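Long-range contacts in plasma serine protease inhibitor (Homo sapiens, PDB 3DY0), which is a heparin-dependent serpin that irreversibly inactivates serine proteases of blood plasma and other body fluids: residues S39-S44 / E70-F75; M53-G58 / L285-V290; Q77-L82 / T115-D120; L91-A96 / M163-F168. One frame throughout, in Å; residues are numbered along the deposited sequence. Where two conformers were deposited one is given.

Contact 1: S39-S44 / E70-F75; sequences SLAMLS and ELHRGF
The Ala41 methyl points toward helix 65-81 and sits between two side chains of that helix. Ala41 CB approaches the Phe75 ring obliquely, 3.7 Å from Phe75 CE2; the second neighbour is a leucine branch, Leu71 CD2, 4.0 Å from Ala41 CB. Leu71 reaches it with CG anti to the backbone N (chi1 172°), whereas Phe75 and His72 both hold CG anti to the carbonyl carbon. The imidazole of His72 comes in edge-on, so that Ala41 O and Ser44 OG both lie near the ring plane. His72 CE1 stands 3.3 Å from Ala41 O, a close contact without a hydrogen bond. That carbonyl is already engaged by Ser44, whose hydroxyl turns back along its own helix in the crowded position between N and carbonyl carbon (chi1 78°); Ser44 OG donates to an in-plane lone pair of Ala41 O at 2.7 Å. A water then spans the two helices, donating to Ser44 OG and hydrogen-bonded to His72 NE2 at 2.8 Å from the water oxygen. The other ring nitrogen, ND1, is held by Tyr117 OH, so both ring nitrogens of His72 have a partner, which sets the turn of the ring. The short segments pass 10.6 Å apart at 127°, an oblique crossing with a small alanine at the nearest point, between the helices called B and D in the serpin fold.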
loop_
_atom_site.group_PDB
_atom_site.type_symbol
_atom_site.label_atom_id
_atom_site.label_comp_id
_atom_site.label_asym_id
_atom_site.label_seq_id
_atom_site.Cartn_x
_atom_site.Cartn_y
_atom_site.Cartn_z
ATOM N N SER A 39 8.944 3.854 -1.702
ATOM C CA SER A 39 9.156 5.300 -1.657
ATOM C C SER A 39 10.173 5.677 -0.586
ATOM O O SER A 39 11.030 6.528 -0.808
ATOM C CB SER A 39 7.835 6.029 -1.386
ATOM O OG SER A 39 6.928 5.855 -2.463
ATOM N N LEU A 40 10.072 5.042 0.578
ATOM C CA LEU A 40 11.000 5.315 1.668
ATOM C C LEU A 40 12.407 4.826 1.314
ATOM O O LEU A 40 13.403 5.467 1.659
ATOM C CB LEU A 40 10.507 4.648 2.955
ATOM C CG LEU A 40 9.362 5.385 3.654
ATOM C CD1 LEU A 40 8.816 4.528 4.785
ATOM C CD2 LEU A 40 9.868 6.721 4.197
ATOM N N ALA A 41 12.490 3.687 0.628
ATOM C CA ALA A 41 13.784 3.154 0.221
ATOM C C ALA A 41 14.456 4.122 -0.759
ATOM O O ALA A 41 15.654 4.387 -0.662
ATOM C CB ALA A 41 13.605 1.788 -0.429
ATOM N N MET A 42 13.689 4.648 -1.710
ATOM C CA MET A 42 14.244 5.601 -2.667
ATOM C C MET A 42 14.676 6.867 -1.936
ATOM O O MET A 42 15.729 7.440 -2.223
ATOM C CB MET A 42 13.207 5.946 -3.742
ATOM C CG MET A 42 12.905 4.784 -4.677
ATOM S SD MET A 42 11.858 5.238 -6.075
ATOM C CE MET A 42 10.339 5.735 -5.208
ATOM N N LEU A 43 13.857 7.299 -0.986
ATOM C CA LEU A 43 14.164 8.495 -0.215
ATOM C C LEU A 43 15.488 8.322 0.533
ATOM O O LEU A 43 16.277 9.264 0.632
ATOM C CB LEU A 43 13.029 8.789 0.773
ATOM C CG LEU A 43 13.161 10.023 1.671
ATOM C CD1 LEU A 43 13.341 11.277 0.816
ATOM C CD2 LEU A 43 11.916 10.148 2.539
ATOM N N SER A 44 15.745 7.117 1.039
ATOM C CA SER A 44 16.983 6.865 1.776
ATOM C C SER A 44 18.227 7.005 0.900
ATOM O O SER A 44 19.320 7.251 1.410
ATOM C CB SER A 44 16.964 5.472 2.429
ATOM O OG SER A 44 17.236 4.431 1.501
ATOM N N GLU A 70 20.960 -5.041 0.329
ATOM C CA GLU A 70 19.935 -6.026 0.017
ATOM C C GLU A 70 18.574 -5.369 -0.162
ATOM O O GLU A 70 17.755 -5.832 -0.953
ATOM C CB GLU A 70 19.864 -7.081 1.125
ATOM C CG GLU A 70 18.774 -8.136 0.947
ATOM C CD GLU A 70 18.825 -8.824 -0.407
ATOM O OE1 GLU A 70 19.940 -9.112 -0.891
ATOM O OE2 GLU A 70 17.747 -9.091 -0.981
ATOM N N LEU A 71 18.333 -4.295 0.583
ATOM C CA LEU A 71 17.062 -3.586 0.475
ATOM C C LEU A 71 16.867 -3.123 -0.966
ATOM O O LEU A 71 15.844 -3.409 -1.591
ATOM C CB LEU A 71 17.045 -2.369 1.408
ATOM C CG LEU A 71 15.854 -1.409 1.259
ATOM C CD1 LEU A 71 14.573 -2.103 1.682
ATOM C CD2 LEU A 71 16.085 -0.161 2.105
ATOM N N HIS A 72 17.858 -2.409 -1.488
ATOM C CA HIS A 72 17.777 -1.898 -2.849
ATOM C C HIS A 72 17.853 -2.998 -3.892
ATOM O O HIS A 72 17.141 -2.948 -4.890
ATOM C CB HIS A 72 18.875 -0.861 -3.093
ATOM C CG HIS A 72 18.812 0.307 -2.161
ATOM N ND1 HIS A 72 17.696 1.111 -2.046
ATOM C CD2 HIS A 72 19.721 0.799 -1.286
ATOM C CE1 HIS A 72 17.921 2.046 -1.140
ATOM N NE2 HIS A 72 19.143 1.880 -0.663
ATOM N N ARG A 73 18.710 -3.993 -3.665
ATOM C CA ARG A 73 18.839 -5.098 -4.611
ATOM C C ARG A 73 17.504 -5.827 -4.730
ATOM O O ARG A 73 17.084 -6.199 -5.827
ATOM C CB ARG A 73 19.916 -6.082 -4.144
ATOM C CG ARG A 73 20.260 -7.155 -5.172
ATOM C CD ARG A 73 20.694 -8.446 -4.499
ATOM N NE ARG A 73 19.588 -9.075 -3.779
ATOM C CZ ARG A 73 18.503 -9.576 -4.362
ATOM N NH1 ARG A 73 17.544 -10.124 -3.627
ATOM N NH2 ARG A 73 18.380 -9.538 -5.683
ATOM N N GLY A 74 16.841 -6.029 -3.594
ATOM C CA GLY A 74 15.556 -6.706 -3.589
ATOM C C GLY A 74 14.503 -5.952 -4.383
ATOM O O GLY A 74 13.741 -6.553 -5.140
ATOM N N PHE A 75 14.456 -4.633 -4.210
ATOM C CA PHE A 75 13.488 -3.821 -4.933
ATOM C C PHE A 75 13.828 -3.744 -6.416
ATOM O O PHE A 75 12.935 -3.717 -7.253
ATOM C CB PHE A 75 13.406 -2.408 -4.338
ATOM C CG PHE A 75 12.455 -2.294 -3.174
ATOM C CD1 PHE A 75 11.197 -2.883 -3.227
ATOM C CD2 PHE A 75 12.809 -1.577 -2.038
ATOM C CE1 PHE A 75 10.297 -2.758 -2.166
ATOM C CE2 PHE A 75 11.914 -1.445 -0.967
ATOM C CZ PHE A 75 10.661 -2.035 -1.034
HETATM O O HOH W 1 19.964 3.857 1.129
#

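Contact 2: M53-G58 / L285-V290; sequences MQILEG and LGISNV
Gln54 reaches out from helix 49-58 with an extended chain, and its amide oxygen takes two consecutive backbone N-H groups of the loop. Asn289 N donates in the carbonyl plane, onto a lone pair of Gln54 OE1, at 2.9 Å; Ser288 N comes to the same oxygen from above that plane, 3.0 Å from Gln54 OE1. A water donates to OE1 as well and accepts from Val290 N, so three donors grip the one oxygen. The amide nitrogen adds a weak, bent bond, Gln54 NE2 to Asn289 OD1, the two amide planes standing 76° apart. Behind this polar end, Gly286 O presses on the aliphatic part of the chain, 3.2 Å from Gln54 CB. Further back, the end of Ile287 reaches the helix: its CG1 rests 3.5 Å from Gln54 O, CG2 touches Ile55 CG1, and CD1 lies beside the CA of Gly58, which has no side chain to intervene. A second water donates to both Gln54 O and Leu285 O, linking the helix backbone to the start of the turn. Gly286 has phi 84°, a conformation that suits glycine, since a CB would jam against the preceding carbonyl. From helix 33-45, Leu40 packs on Ile287 and Leu43 on Val290. A helix side chain whose carbonyl accepts consecutive loop N-H groups thus joins helix C of the serpin fold to the connection between strands 259-277 and 307-319.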
loop_
_atom_site.group_PDB
_atom_site.type_symbol
_atom_site.label_atom_id
_atom_site.label_comp_id
_atom_site.label_asym_id
_atom_site.label_seq_id
_atom_site.Cartn_x
_atom_site.Cartn_y
_atom_site.Cartn_z
ATOM N N MET A 53 19.181 7.031 9.000
ATOM C CA MET A 53 19.071 6.006 10.033
ATOM C C MET A 53 17.614 5.721 10.381
ATOM O O MET A 53 17.189 4.566 10.423
ATOM C CB MET A 53 19.816 6.444 11.298
ATOM C CG MET A 53 21.324 6.531 11.147
ATOM S SD MET A 53 22.120 7.051 12.686
ATOM C CE MET A 53 22.223 5.489 13.557
ATOM N N GLN A 54 16.852 6.779 10.634
ATOM C CA GLN A 54 15.446 6.624 10.987
ATOM C C GLN A 54 14.667 5.919 9.893
ATOM O O GLN A 54 13.813 5.080 10.176
ATOM C CB GLN A 54 14.800 7.979 11.259
ATOM C CG GLN A 54 15.424 8.752 12.403
ATOM C CD GLN A 54 14.702 10.055 12.660
ATOM O OE1 GLN A 54 14.061 10.601 11.766
ATOM N NE2 GLN A 54 14.808 10.567 13.884
ATOM N N ILE A 55 14.953 6.259 8.641
ATOM C CA ILE A 55 14.239 5.630 7.534
ATOM C C ILE A 55 14.537 4.135 7.447
ATOM O O ILE A 55 13.621 3.324 7.311
ATOM C CB ILE A 55 14.578 6.300 6.188
ATOM C CG1 ILE A 55 14.087 7.749 6.191
ATOM C CG2 ILE A 55 13.914 5.533 5.042
ATOM C CD1 ILE A 55 14.557 8.560 5.000
ATOM N N LEU A 56 15.810 3.762 7.534
ATOM C CA LEU A 56 16.157 2.347 7.454
ATOM C C LEU A 56 15.610 1.562 8.644
ATOM O O LEU A 56 15.109 0.449 8.483
ATOM C CB LEU A 56 17.676 2.172 7.355
ATOM C CG LEU A 56 18.337 2.799 6.123
ATOM C CD1 LEU A 56 19.820 2.454 6.119
ATOM C CD2 LEU A 56 17.675 2.283 4.856
ATOM N N GLU A 57 15.700 2.137 9.841
ATOM C CA GLU A 57 15.188 1.455 11.021
ATOM C C GLU A 57 13.669 1.351 10.945
ATOM O O GLU A 57 13.089 0.350 11.365
ATOM C CB GLU A 57 15.605 2.193 12.296
ATOM C CG GLU A 57 17.105 2.174 12.550
ATOM C CD GLU A 57 17.476 2.693 13.928
ATOM O OE1 GLU A 57 18.686 2.818 14.207
ATOM O OE2 GLU A 57 16.560 2.966 14.734
ATOM N N GLY A 58 13.031 2.380 10.394
ATOM C CA GLY A 58 11.585 2.373 10.263
ATOM C C GLY A 58 11.101 1.285 9.322
ATOM O O GLY A 58 9.998 0.751 9.476
ATOM N N LEU A 285 6.557 5.839 13.537
ATOM C CA LEU A 285 7.456 4.728 13.258
ATOM C C LEU A 285 8.902 5.195 13.406
ATOM O O LEU A 285 9.837 4.516 12.976
ATOM C CB LEU A 285 7.230 4.186 11.842
ATOM C CG LEU A 285 6.087 3.179 11.675
ATOM C CD1 LEU A 285 4.754 3.848 11.957
ATOM C CD2 LEU A 285 6.122 2.608 10.264
ATOM N N GLY A 286 9.074 6.366 14.011
ATOM C CA GLY A 286 10.408 6.899 14.222
ATOM C C GLY A 286 11.005 7.647 13.045
ATOM O O GLY A 286 12.160 8.070 13.105
ATOM N N ILE A 287 10.239 7.806 11.972
ATOM C CA ILE A 287 10.728 8.518 10.793
ATOM C C ILE A 287 10.209 9.946 10.893
ATOM O O ILE A 287 9.064 10.229 10.535
ATOM C CB ILE A 287 10.216 7.860 9.497
ATOM C CG1 ILE A 287 10.701 6.410 9.443
ATOM C CG2 ILE A 287 10.720 8.631 8.285
ATOM C CD1 ILE A 287 10.131 5.602 8.293
ATOM N N SER A 288 11.064 10.850 11.365
ATOM C CA SER A 288 10.649 12.233 11.563
ATOM C C SER A 288 11.566 13.328 11.022
ATOM O O SER A 288 11.092 14.317 10.470
ATOM C CB SER A 288 10.431 12.476 13.059
ATOM O OG SER A 288 11.657 12.363 13.770
ATOM N N ASN A 289 12.872 13.157 11.177
ATOM C CA ASN A 289 13.820 14.181 10.739
ATOM C C ASN A 289 13.695 14.640 9.293
ATOM O O ASN A 289 13.845 15.825 8.992
ATOM C CB ASN A 289 15.249 13.706 11.005
ATOM C CG ASN A 289 15.614 13.753 12.474
ATOM O OD1 ASN A 289 14.785 13.472 13.345
ATOM N ND2 ASN A 289 16.864 14.101 12.759
ATOM N N VAL A 290 13.408 13.708 8.394
ATOM C CA VAL A 290 13.300 14.036 6.982
ATOM C C VAL A 290 12.218 15.078 6.665
ATOM O O VAL A 290 12.253 15.720 5.612
ATOM C CB VAL A 290 13.061 12.744 6.158
ATOM C CG1 VAL A 290 11.648 12.228 6.389
ATOM C CG2 VAL A 290 13.336 12.996 4.685
HETATM O O HOH W 2 14.051 10.791 8.939
HETATM O O HOH W 3 12.704 4.720 12.766
#

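Contact 3: Q77-L82 / T115-D120; sequences QLLQEL and TLYLAD
Leading into the contact, Thr115 is still helical, and its carbonyl O accepts from Gln76 NE2 of helix 65-81, just ahead of the facing segment. The side chain of Leu116 leaves the partner segment and touches His72 and Gln76; its backbone is what is met, Leu116 O standing 3.9 Å from Leu79 CD1. At Tyr117 the same methyl settles closest: Leu79 CD1 is 3.5 Å from Tyr117 O and 4.1 Å from Tyr117 CD2. Leu79 can do so because it points at the segment with CG anti to its carbonyl carbon (chi1 -69°), which brings CD1 to the Tyr117 carbonyl and obliquely to the ring. The CB of Tyr117 points away from segment 77-82, and its hydroxyl goes to His72, about two turns before Leu79. Leu118 then breaks the helical course with a positive phi of 47°, in the left-handed region, and this reversal aims its side chain back at helix 65-81. Leu118 CD1 meets Leu79 at its root, 3.8 Å from Leu79 CB, so a single leucine is touched near its backbone by one residue and at its tip by the one before. No hydrogen bond crosses between the segments. Past Ala119 the chain turns extended, and Asp120 pairs by backbone bonds with strand 90-99. The contact thus lies where helix 107-117 gives way to strand 120-123, with Met38, Ala41 and Met42 of helix 33-45 packed against Leu79 and Tyr117 and strand 90-99 running alongside.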
loop_
_atom_site.group_PDB
_atom_site.type_symbol
_atom_site.label_atom_id
_atom_site.label_comp_id
_atom_site.label_asym_id
_atom_site.label_seq_id
_atom_site.Cartn_x
_atom_site.Cartn_y
_atom_site.Cartn_z
ATOM N N GLN A 77 15.284 -6.076 -8.110
ATOM C CA GLN A 77 14.913 -7.381 -8.648
ATOM C C GLN A 77 13.406 -7.438 -8.892
ATOM O O GLN A 77 12.950 -7.954 -9.910
ATOM C CB GLN A 77 15.323 -8.487 -7.670
ATOM C CG GLN A 77 15.000 -9.897 -8.144
ATOM C CD GLN A 77 15.302 -10.943 -7.087
ATOM O OE1 GLN A 77 16.403 -10.989 -6.543
ATOM N NE2 GLN A 77 14.322 -11.790 -6.793
ATOM N N LEU A 78 12.637 -6.901 -7.951
ATOM C CA LEU A 78 11.185 -6.888 -8.059
ATOM C C LEU A 78 10.736 -6.109 -9.291
ATOM O O LEU A 78 9.888 -6.570 -10.054
ATOM C CB LEU A 78 10.573 -6.269 -6.801
ATOM C CG LEU A 78 9.055 -6.059 -6.802
ATOM C CD1 LEU A 78 8.341 -7.391 -7.003
ATOM C CD2 LEU A 78 8.636 -5.421 -5.486
ATOM N N LEU A 79 11.302 -4.922 -9.477
ATOM C CA LEU A 79 10.956 -4.088 -10.620
ATOM C C LEU A 79 11.329 -4.757 -11.939
ATOM O O LEU A 79 10.566 -4.700 -12.902
ATOM C CB LEU A 79 11.641 -2.725 -10.500
ATOM C CG LEU A 79 11.086 -1.847 -9.371
ATOM C CD1 LEU A 79 11.993 -0.646 -9.144
ATOM C CD2 LEU A 79 9.671 -1.391 -9.726
ATOM N N GLN A 80 12.495 -5.393 -11.975
ATOM C CA GLN A 80 12.944 -6.073 -13.184
ATOM C C GLN A 80 12.056 -7.277 -13.479
ATOM O O GLN A 80 11.744 -7.558 -14.637
ATOM C CB GLN A 80 14.402 -6.518 -13.034
ATOM C CG GLN A 80 15.387 -5.360 -12.957
ATOM C CD GLN A 80 16.823 -5.817 -12.784
ATOM O OE1 GLN A 80 17.742 -5.000 -12.717
ATOM N NE2 GLN A 80 17.023 -7.126 -12.708
ATOM N N GLU A 81 11.649 -7.981 -12.429
ATOM C CA GLU A 81 10.790 -9.148 -12.580
ATOM C C GLU A 81 9.447 -8.739 -13.171
ATOM O O GLU A 81 8.875 -9.461 -13.985
ATOM C CB GLU A 81 10.573 -9.839 -11.231
ATOM C CG GLU A 81 11.737 -10.718 -10.794
ATOM C CD GLU A 81 11.513 -11.347 -9.431
ATOM O OE1 GLU A 81 12.316 -12.222 -9.039
ATOM O OE2 GLU A 81 10.541 -10.962 -8.748
ATOM N N LEU A 82 8.952 -7.573 -12.768
ATOM C CA LEU A 82 7.673 -7.093 -13.270
ATOM C C LEU A 82 7.756 -6.595 -14.707
ATOM O O LEU A 82 6.741 -6.227 -15.298
ATOM C CB LEU A 82 7.125 -5.992 -12.355
ATOM C CG LEU A 82 6.741 -6.495 -10.962
ATOM C CD1 LEU A 82 6.293 -5.338 -10.091
ATOM C CD2 LEU A 82 5.626 -7.529 -11.089
ATOM N N THR A 115 19.028 3.358 -12.138
ATOM C CA THR A 115 19.543 1.992 -12.131
ATOM C C THR A 115 18.830 1.027 -11.188
ATOM O O THR A 115 18.471 -0.084 -11.579
ATOM C CB THR A 115 21.043 1.979 -11.777
ATOM O OG1 THR A 115 21.764 2.757 -12.738
ATOM C CG2 THR A 115 21.584 0.552 -11.782
ATOM N N LEU A 116 18.638 1.451 -9.944
ATOM C CA LEU A 116 17.995 0.611 -8.945
ATOM C C LEU A 116 16.475 0.632 -8.992
ATOM O O LEU A 116 15.832 -0.399 -8.802
ATOM C CB LEU A 116 18.450 1.029 -7.546
ATOM C CG LEU A 116 19.932 0.840 -7.214
ATOM C CD1 LEU A 116 20.242 1.506 -5.884
ATOM C CD2 LEU A 116 20.266 -0.644 -7.167
ATOM N N TYR A 117 15.893 1.798 -9.250
ATOM C CA TYR A 117 14.442 1.896 -9.255
ATOM C C TYR A 117 13.774 2.177 -10.596
ATOM O O TYR A 117 12.568 2.431 -10.651
ATOM C CB TYR A 117 14.013 2.915 -8.192
ATOM C CG TYR A 117 14.329 2.424 -6.792
ATOM C CD1 TYR A 117 15.578 2.653 -6.209
ATOM C CD2 TYR A 117 13.410 1.649 -6.093
ATOM C CE1 TYR A 117 15.902 2.113 -4.965
ATOM C CE2 TYR A 117 13.719 1.102 -4.854
ATOM C CZ TYR A 117 14.966 1.334 -4.297
ATOM O OH TYR A 117 15.280 0.751 -3.089
ATOM N N LEU A 118 14.556 2.099 -11.671
ATOM C CA LEU A 118 14.063 2.320 -13.030
ATOM C C LEU A 118 13.213 3.577 -13.097
ATOM O O LEU A 118 12.208 3.622 -13.810
ATOM C CB LEU A 118 13.228 1.118 -13.484
ATOM C CG LEU A 118 13.871 -0.255 -13.277
ATOM C CD1 LEU A 118 12.938 -1.347 -13.787
ATOM C CD2 LEU A 118 15.208 -0.303 -13.997
ATOM N N ALA A 119 13.627 4.601 -12.361
ATOM C CA ALA A 119 12.873 5.842 -12.301
ATOM C C ALA A 119 12.890 6.676 -13.568
ATOM O O ALA A 119 13.916 6.805 -14.232
ATOM C CB ALA A 119 13.355 6.680 -11.128
ATOM N N ASP A 120 11.725 7.225 -13.893
ATOM C CA ASP A 120 11.560 8.095 -15.044
ATOM C C ASP A 120 11.919 9.483 -14.511
ATOM O O ASP A 120 11.670 9.783 -13.345
ATOM C CB ASP A 120 10.098 8.091 -15.511
ATOM C CG ASP A 120 9.634 6.731 -16.018
ATOM O OD1 ASP A 120 8.408 6.552 -16.202
ATOM O OD2 ASP A 120 10.485 5.845 -16.243
#

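Contact 4: L91-A96 / M163-F168; sequences LSLGNA and MVNYIF
Six backbone hydrogen bonds hold the two antiparallel strands together, in hydrogen-bonded pairs Ser92-Phe168, Gly94-Tyr166 and Ala96-Val164. The straightest runs from Val164 N to Ala96 O, 2.8 Å long with an N-H...O angle of 179°. Between them, in the non-hydrogen-bonded pairs, CA-H groups point at the same carbonyls, as from Asn165 CA to Gly94 O at 3.2 Å. One side-chain bond joins the strands: the amides of Asn95 and Asn165 lie side by side, and Asn165 ND2 donates to Asn95 OD1 at 2.8 Å, from above the carbonyl plane. Each buried amide has a further partner, Asn165 OD1 with Ser35 OG of helix 33-45 and Asn95 ND2 with Tyr117 O. This is the central sheet of the serpin, in the region often called the shutter, and strand 159-172 also borders strand 323-335, inserted after cleavage. On the face carrying Ser92, Tyr166 and Ala96 a CH-pi contact stands out. With CG in the crowded position (chi1 65°), the Tyr166 ring folds across the neighbouring strand, and Gly94 CA sits over its face, 3.7 Å from the Tyr166 ring centroid. Ser92 OG approaches the ring edge in plane, and a water joins it to Tyr166 OH. On the face of Leu93, Asn95 and Ile167, aliphatic contacts adjoin the amide pair: Leu93 and Ile167 cross obliquely, Leu93 CD1 3.7 Å from Ile167 CB, and Leu91 CD1 touches Ile167 CG1.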
loop_
_atom_site.group_PDB
_atom_site.type_symbol
_atom_site.label_atom_id
_atom_site.label_comp_id
_atom_site.label_asym_id
_atom_site.label_seq_id
_atom_site.Cartn_x
_atom_site.Cartn_y
_atom_site.Cartn_z
ATOM N N LEU A 91 0.081 -6.664 -12.986
ATOM C CA LEU A 91 0.721 -6.009 -11.856
ATOM C C LEU A 91 1.822 -5.098 -12.364
ATOM O O LEU A 91 2.816 -5.561 -12.929
ATOM C CB LEU A 91 1.312 -7.030 -10.880
ATOM C CG LEU A 91 2.084 -6.392 -9.718
ATOM C CD1 LEU A 91 1.189 -5.390 -8.984
ATOM C CD2 LEU A 91 2.568 -7.475 -8.765
ATOM N N SER A 92 1.632 -3.797 -12.167
ATOM C CA SER A 92 2.600 -2.799 -12.598
ATOM C C SER A 92 3.088 -2.004 -11.392
ATOM O O SER A 92 2.305 -1.674 -10.503
ATOM C CB SER A 92 1.956 -1.852 -13.615
ATOM O OG SER A 92 2.871 -0.861 -14.045
ATOM N N LEU A 93 4.383 -1.705 -11.366
ATOM C CA LEU A 93 4.978 -0.945 -10.269
ATOM C C LEU A 93 6.047 -0.048 -10.886
ATOM O O LEU A 93 6.906 -0.528 -11.624
ATOM C CB LEU A 93 5.616 -1.911 -9.268
ATOM C CG LEU A 93 6.228 -1.361 -7.978
ATOM C CD1 LEU A 93 5.151 -0.728 -7.115
ATOM C CD2 LEU A 93 6.909 -2.506 -7.227
ATOM N N GLY A 94 6.000 1.249 -10.595
ATOM C CA GLY A 94 6.984 2.144 -11.179
ATOM C C GLY A 94 7.299 3.385 -10.371
ATOM O O GLY A 94 6.595 3.723 -9.417
ATOM N N ASN A 95 8.358 4.077 -10.784
ATOM C CA ASN A 95 8.828 5.275 -10.101
ATOM C C ASN A 95 9.183 6.394 -11.069
ATOM O O ASN A 95 9.586 6.139 -12.206
ATOM C CB ASN A 95 10.055 4.908 -9.275
ATOM C CG ASN A 95 9.780 3.761 -8.339
ATOM O OD1 ASN A 95 8.949 3.882 -7.444
ATOM N ND2 ASN A 95 10.457 2.633 -8.549
ATOM N N ALA A 96 9.042 7.630 -10.607
ATOM C CA ALA A 96 9.350 8.785 -11.439
ATOM C C ALA A 96 9.744 9.980 -10.590
ATOM O O ALA A 96 9.282 10.140 -9.460
ATOM C CB ALA A 96 8.141 9.144 -12.300
ATOM N N MET A 163 8.718 13.045 -5.951
ATOM C CA MET A 163 9.076 11.676 -6.294
ATOM C C MET A 163 7.802 10.861 -6.229
ATOM O O MET A 163 7.090 10.897 -5.226
ATOM C CB MET A 163 10.103 11.145 -5.296
ATOM C CG MET A 163 10.523 9.711 -5.543
ATOM S SD MET A 163 11.899 9.273 -4.472
ATOM C CE MET A 163 11.094 9.327 -2.869
ATOM N N VAL A 164 7.520 10.136 -7.302
ATOM C CA VAL A 164 6.300 9.346 -7.380
ATOM C C VAL A 164 6.506 7.852 -7.537
ATOM O O VAL A 164 7.388 7.404 -8.270
ATOM C CB VAL A 164 5.434 9.813 -8.580
ATOM C CG1 VAL A 164 4.215 8.900 -8.750
ATOM C CG2 VAL A 164 5.013 11.261 -8.385
ATOM N N ASN A 165 5.700 7.089 -6.810
ATOM C CA ASN A 165 5.689 5.643 -6.959
ATOM C C ASN A 165 4.233 5.313 -7.213
ATOM O O ASN A 165 3.339 5.929 -6.631
ATOM C CB ASN A 165 6.132 4.881 -5.712
ATOM C CG ASN A 165 5.805 3.391 -5.815
ATOM O OD1 ASN A 165 4.712 2.957 -5.451
ATOM N ND2 ASN A 165 6.736 2.614 -6.355
ATOM N N TYR A 166 3.995 4.360 -8.100
ATOM C CA TYR A 166 2.634 3.941 -8.394
ATOM C C TYR A 166 2.606 2.433 -8.478
ATOM O O TYR A 166 3.621 1.792 -8.758
ATOM C CB TYR A 166 2.158 4.527 -9.728
ATOM C CG TYR A 166 2.927 4.017 -10.928
ATOM C CD1 TYR A 166 2.634 2.777 -11.497
ATOM C CD2 TYR A 166 3.983 4.753 -11.460
ATOM C CE1 TYR A 166 3.379 2.282 -12.564
ATOM C CE2 TYR A 166 4.731 4.269 -12.523
ATOM C CZ TYR A 166 4.425 3.034 -13.069
ATOM O OH TYR A 166 5.180 2.546 -14.111
ATOM N N ILE A 167 1.436 1.871 -8.216
ATOM C CA ILE A 167 1.244 0.436 -8.312
ATOM C C ILE A 167 -0.167 0.205 -8.838
ATOM O O ILE A 167 -1.116 0.893 -8.442
ATOM C CB ILE A 167 1.444 -0.268 -6.935
ATOM C CG1 ILE A 167 1.219 -1.777 -7.085
ATOM C CG2 ILE A 167 0.507 0.331 -5.891
ATOM C CD1 ILE A 167 1.564 -2.583 -5.838
ATOM N N PHE A 168 -0.294 -0.732 -9.771
ATOM C CA PHE A 168 -1.594 -1.069 -10.341
ATOM C C PHE A 168 -1.744 -2.584 -10.379
ATOM O O PHE A 168 -0.862 -3.290 -10.873
ATOM C CB PHE A 168 -1.745 -0.524 -11.762
ATOM C CG PHE A 168 -3.041 -0.924 -12.414
ATOM C CD1 PHE A 168 -4.227 -0.270 -12.092
ATOM C CD2 PHE A 168 -3.084 -1.992 -13.302
ATOM C CE1 PHE A 168 -5.440 -0.679 -12.643
ATOM C CE2 PHE A 168 -4.296 -2.408 -13.860
ATOM C CZ PHE A 168 -5.473 -1.750 -13.527
HETATM O O HOH W 4 5.401 -0.181 -14.972
#

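In the fold
Contacts 1 and 3 share helix 65-81 and have centres about 10 Å apart. Contact 3 lies as near to contact 4, centre to centre, and leads into it through strand 90-99. Helix 33-45 links contacts 1 and 4, its Met42 and Ser39 packing on Asn95, Met163 and Asn165. Contact 2 lies farther off, about 22 Å from contact 4 between centres, but touches contact 1. Along the chain the segments of contacts 1 and 2 alternate, as do those of 3 and 4; contact 1 closes before 3 and 4 open, and both fall within the loop closed by contact 2. Contacts 1, 3 and 4 join helices to the sheet that has accepted the cleaved reactive-centre strand, while contact 2 ties helix 49-58 to a loop.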